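Long-range contact in packaging enzyme P4 (Pseudomonas phage phi6, PDB 4BLO), which probably hydrolyses nucleoside triphosphates as a hexameric RecA-like helicase that packages viral RNA: residues 146-151 with 187-192. Residues are numbered along the deposited sequence; the frame is centred on the assembly and turned at random.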
ATOM      1  N   ILE L 146      -9.131  26.554  22.158  1.00 28.25           N
ATOM      2  CA  ILE L 146      -8.359  25.325  22.306  1.00 26.99           C
ATOM      3  C   ILE L 146      -7.224  25.400  21.318  1.00 29.04           C
ATOM      4  O   ILE L 146      -7.454  25.605  20.120  1.00 27.14           O
ATOM      5  CB  ILE L 146      -9.206  24.037  22.127  1.00 29.66           C
ATOM      6  CG1 ILE L 146     -10.345  23.943  23.175  1.00 30.74           C
ATOM      7  CG2 ILE L 146      -8.309  22.764  22.115  1.00 28.43           C
ATOM      8  CD1 ILE L 146     -11.359  22.903  22.842  1.00 33.11           C
ATOM      9  N   ARG L 147      -5.990  25.283  21.832  1.00 26.28           N
ATOM     10  CA  ARG L 147      -4.800  25.326  20.994  1.00 24.98           C
ATOM     11  C   ARG L 147      -4.176  23.935  20.946  1.00 30.21           C
ATOM     12  O   ARG L 147      -3.861  23.341  21.987  1.00 32.19           O
ATOM     13  CB  ARG L 147      -3.840  26.412  21.449  1.00 22.58           C
ATOM     14  CG  ARG L 147      -4.248  27.770  20.921  1.00 22.69           C
ATOM     15  CD  ARG L 147      -3.046  28.487  20.313  1.00 26.63           C
ATOM     16  NE  ARG L 147      -3.137  28.659  18.859  1.00 26.23           N
ATOM     17  CZ  ARG L 147      -2.099  28.902  18.055  1.00 45.50           C
ATOM     18  NH1 ARG L 147      -0.865  28.950  18.542  1.00 23.77           N
ATOM     19  NH2 ARG L 147      -2.283  29.054  16.752  1.00 48.40           N
ATOM     20  N   TRP L 148      -4.084  23.385  19.723  1.00 26.71           N
ATOM     21  CA  TRP L 148      -3.600  22.028  19.498  1.00 27.12           C
ATOM     22  C   TRP L 148      -2.749  21.972  18.216  1.00 33.09           C
ATOM     23  O   TRP L 148      -3.169  22.481  17.176  1.00 33.60           O
ATOM     24  CB  TRP L 148      -4.832  21.107  19.415  1.00 25.81           C
ATOM     25  CG  TRP L 148      -4.592  19.638  19.538  1.00 27.94           C
ATOM     26  CD1 TRP L 148      -3.703  19.005  20.363  1.00 31.61           C
ATOM     27  CD2 TRP L 148      -5.359  18.602  18.904  1.00 27.76           C
ATOM     28  NE1 TRP L 148      -3.819  17.640  20.220  1.00 30.79           N
ATOM     29  CE2 TRP L 148      -4.833  17.364  19.338  1.00 31.68           C
ATOM     30  CE3 TRP L 148      -6.418  18.601  17.973  1.00 28.33           C
ATOM     31  CZ2 TRP L 148      -5.337  16.139  18.889  1.00 30.99           C
ATOM     32  CZ3 TRP L 148      -6.903  17.383  17.517  1.00 29.53           C
ATOM     33  CH2 TRP L 148      -6.355  16.172  17.959  1.00 30.51           C
ATOM     34  N   GLY L 149      -1.550  21.392  18.327  1.00 30.17           N
ATOM     35  CA  GLY L 149      -0.614  21.183  17.223  1.00 30.27           C
ATOM     36  C   GLY L 149      -0.316  22.388  16.355  1.00 34.78           C
ATOM     37  O   GLY L 149      -0.221  22.273  15.127  1.00 33.42           O
ATOM     38  N   GLU L 150      -0.149  23.544  17.006  1.00 32.60           N
ATOM     39  CA  GLU L 150       0.146  24.832  16.400  1.00 32.04           C
ATOM     40  C   GLU L 150       1.439  25.362  16.963  1.00 37.42           C
ATOM     41  O   GLU L 150       1.710  25.119  18.138  1.00 38.93           O
ATOM     42  CB  GLU L 150      -1.014  25.775  16.706  1.00 33.24           C
ATOM     43  CG  GLU L 150      -2.205  25.568  15.787  1.00 40.07           C
ATOM     44  CD  GLU L 150      -1.848  25.625  14.313  1.00 52.85           C
ATOM     45  OE1 GLU L 150      -1.372  26.691  13.856  1.00 53.53           O
ATOM     46  OE2 GLU L 150      -1.953  24.575  13.637  1.00 22.20           O
ATOM     47  N   VAL L 151       2.261  26.066  16.158  1.00 33.82           N
ATOM     48  CA  VAL L 151       3.547  26.600  16.661  1.00 34.54           C
ATOM     49  C   VAL L 151       3.286  27.843  17.592  1.00 38.48           C
ATOM     50  O   VAL L 151       2.153  28.337  17.649  1.00 37.66           O
ATOM     51  CB  VAL L 151       4.531  26.883  15.495  1.00 39.07           C
ATOM     52  CG1 VAL L 151       4.358  28.279  14.912  1.00 39.44           C
ATOM     53  CG2 VAL L 151       5.962  26.637  15.907  1.00 39.84           C
ATOM     54  N   ASP L 187      -8.066  25.548  17.368  1.00 35.41           N
ATOM     55  CA  ASP L 187      -6.955  25.956  16.501  1.00 34.40           C
ATOM     56  C   ASP L 187      -5.673  25.267  16.989  1.00 37.46           C
ATOM     57  O   ASP L 187      -5.090  25.707  17.972  1.00 36.73           O
ATOM     58  CB  ASP L 187      -6.785  27.486  16.458  1.00 35.79           C
ATOM     59  CG  ASP L 187      -5.886  28.014  15.343  1.00 37.38           C
ATOM     60  OD1 ASP L 187      -5.623  27.264  14.372  1.00 30.35           O
ATOM     61  OD2 ASP L 187      -5.463  29.193  15.431  1.00 51.38           O
ATOM     62  N   SER L 188      -5.279  24.125  16.397  1.00 33.38           N
ATOM     63  CA  SER L 188      -5.784  23.485  15.177  1.00 32.35           C
ATOM     64  C   SER L 188      -6.339  22.110  15.428  1.00 38.38           C
ATOM     65  O   SER L 188      -6.216  21.572  16.530  1.00 39.13           O
ATOM     66  CB  SER L 188      -4.614  23.316  14.205  1.00 34.79           C
ATOM     67  OG  SER L 188      -4.967  23.511  12.851  1.00 44.18           O
ATOM     68  N   VAL L 189      -6.864  21.500  14.356  1.00 34.99           N
ATOM     69  CA  VAL L 189      -7.327  20.120  14.312  1.00 34.11           C
ATOM     70  C   VAL L 189      -6.261  19.279  13.498  1.00 36.49           C
ATOM     71  O   VAL L 189      -6.371  18.054  13.447  1.00 36.69           O
ATOM     72  CB  VAL L 189      -8.792  20.018  13.785  1.00 37.27           C
ATOM     73  CG1 VAL L 189      -8.866  19.826  12.270  1.00 36.49           C
ATOM     74  CG2 VAL L 189      -9.566  18.939  14.520  1.00 36.98           C
ATOM     75  N   ARG L 190      -5.202  19.954  12.936  1.00 31.79           N
ATOM     76  CA  ARG L 190      -4.054  19.366  12.197  1.00 31.53           C
ATOM     77  C   ARG L 190      -3.466  18.094  12.858  1.00 36.70           C
ATOM     78  O   ARG L 190      -3.225  17.161  12.104  1.00 37.80           O
ATOM     79  CB  ARG L 190      -2.903  20.367  12.026  1.00 29.00           C
ATOM     80  CG  ARG L 190      -3.014  21.343  10.861  1.00 35.06           C
ATOM     81  CD  ARG L 190      -1.642  21.953  10.523  1.00 37.17           C
ATOM     82  NE  ARG L 190      -0.994  22.639  11.650  1.00 28.38           N
ATOM     83  CZ  ARG L 190       0.321  22.722  11.837  1.00 47.01           C
ATOM     84  NH1 ARG L 190       1.161  22.173  10.964  1.00 27.87           N
ATOM     85  NH2 ARG L 190       0.809  23.367  12.885  1.00 45.96           N
ATOM     86  N   PRO L 191      -3.224  17.997  14.208  1.00 33.73           N
ATOM     87  CA  PRO L 191      -2.691  16.730  14.773  1.00 34.30           C
ATOM     88  C   PRO L 191      -3.472  15.470  14.344  1.00 37.90           C
ATOM     89  O   PRO L 191      -2.873  14.410  14.116  1.00 36.61           O
ATOM     90  CB  PRO L 191      -2.823  16.941  16.290  1.00 36.44           C
ATOM     91  CG  PRO L 191      -2.817  18.398  16.483  1.00 39.85           C
ATOM     92  CD  PRO L 191      -3.428  19.007  15.279  1.00 35.15           C
ATOM     93  N   LEU L 192      -4.809  15.607  14.231  1.00 34.58           N
ATOM     94  CA  LEU L 192      -5.739  14.569  13.802  1.00 34.72           C
ATOM     95  C   LEU L 192      -5.646  14.366  12.279  1.00 38.45           C
ATOM     96  O   LEU L 192      -5.485  13.235  11.831  1.00 38.60           O
ATOM     97  CB  LEU L 192      -7.172  14.994  14.202  1.00 34.92           C
ATOM     98  CG  LEU L 192      -8.268  13.937  14.431  1.00 40.14           C
ATOM     99  CD1 LEU L 192      -9.622  14.594  14.514  1.00 39.68           C
ATOM    100  CD2 LEU L 192      -8.316  12.894  13.334  1.00 44.03           C
TER
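Trp148 CG stands anti to the backbone N (chi1 -165°), turning one face of the indole to Pro191, while Glu150 bends at chi2 (-53°) to bring its carboxylate to Arg190. Pro191 CG sits 3.6 Å from the centroid of the Trp148 five-membered ring, a CH-pi contact over the face; Leu192 CB approaches the six-membered end of the indole, and Leu167 of helix 167-179 and Ile97 of a neighbouring subunit also pack on Trp148 and Leu192. Arg190 reaches side-on with NE and NH2 to one oxygen, Glu150 OE2: NE, at 2.9 Å, comes nearly along the C-O axis, NH2 from above the carboxylate plane. Arg147 lies alongside Asp187, its NH2 making a weak hydrogen bond, part of a salt bridge, to Asp187 OD2 (3.4 Å), and has further salt bridges to Asp156 and Glu153; Asp187 OD2 is also hydrogen-bonded to Ser133 OG of the P-loop. Along the backbone, Asp187 N bonds Ile146 O at 2.8 Å, and Ser188 N, after a cis peptide, bonds Trp148 O. The contact thus joins the ends of parallel strands 144-147 and 184-187 of the RecA-like sheet. Arg147, Arg190 and the calcium ion near Glu150 probably offset its repulsion with Asp187, which lies near ADP.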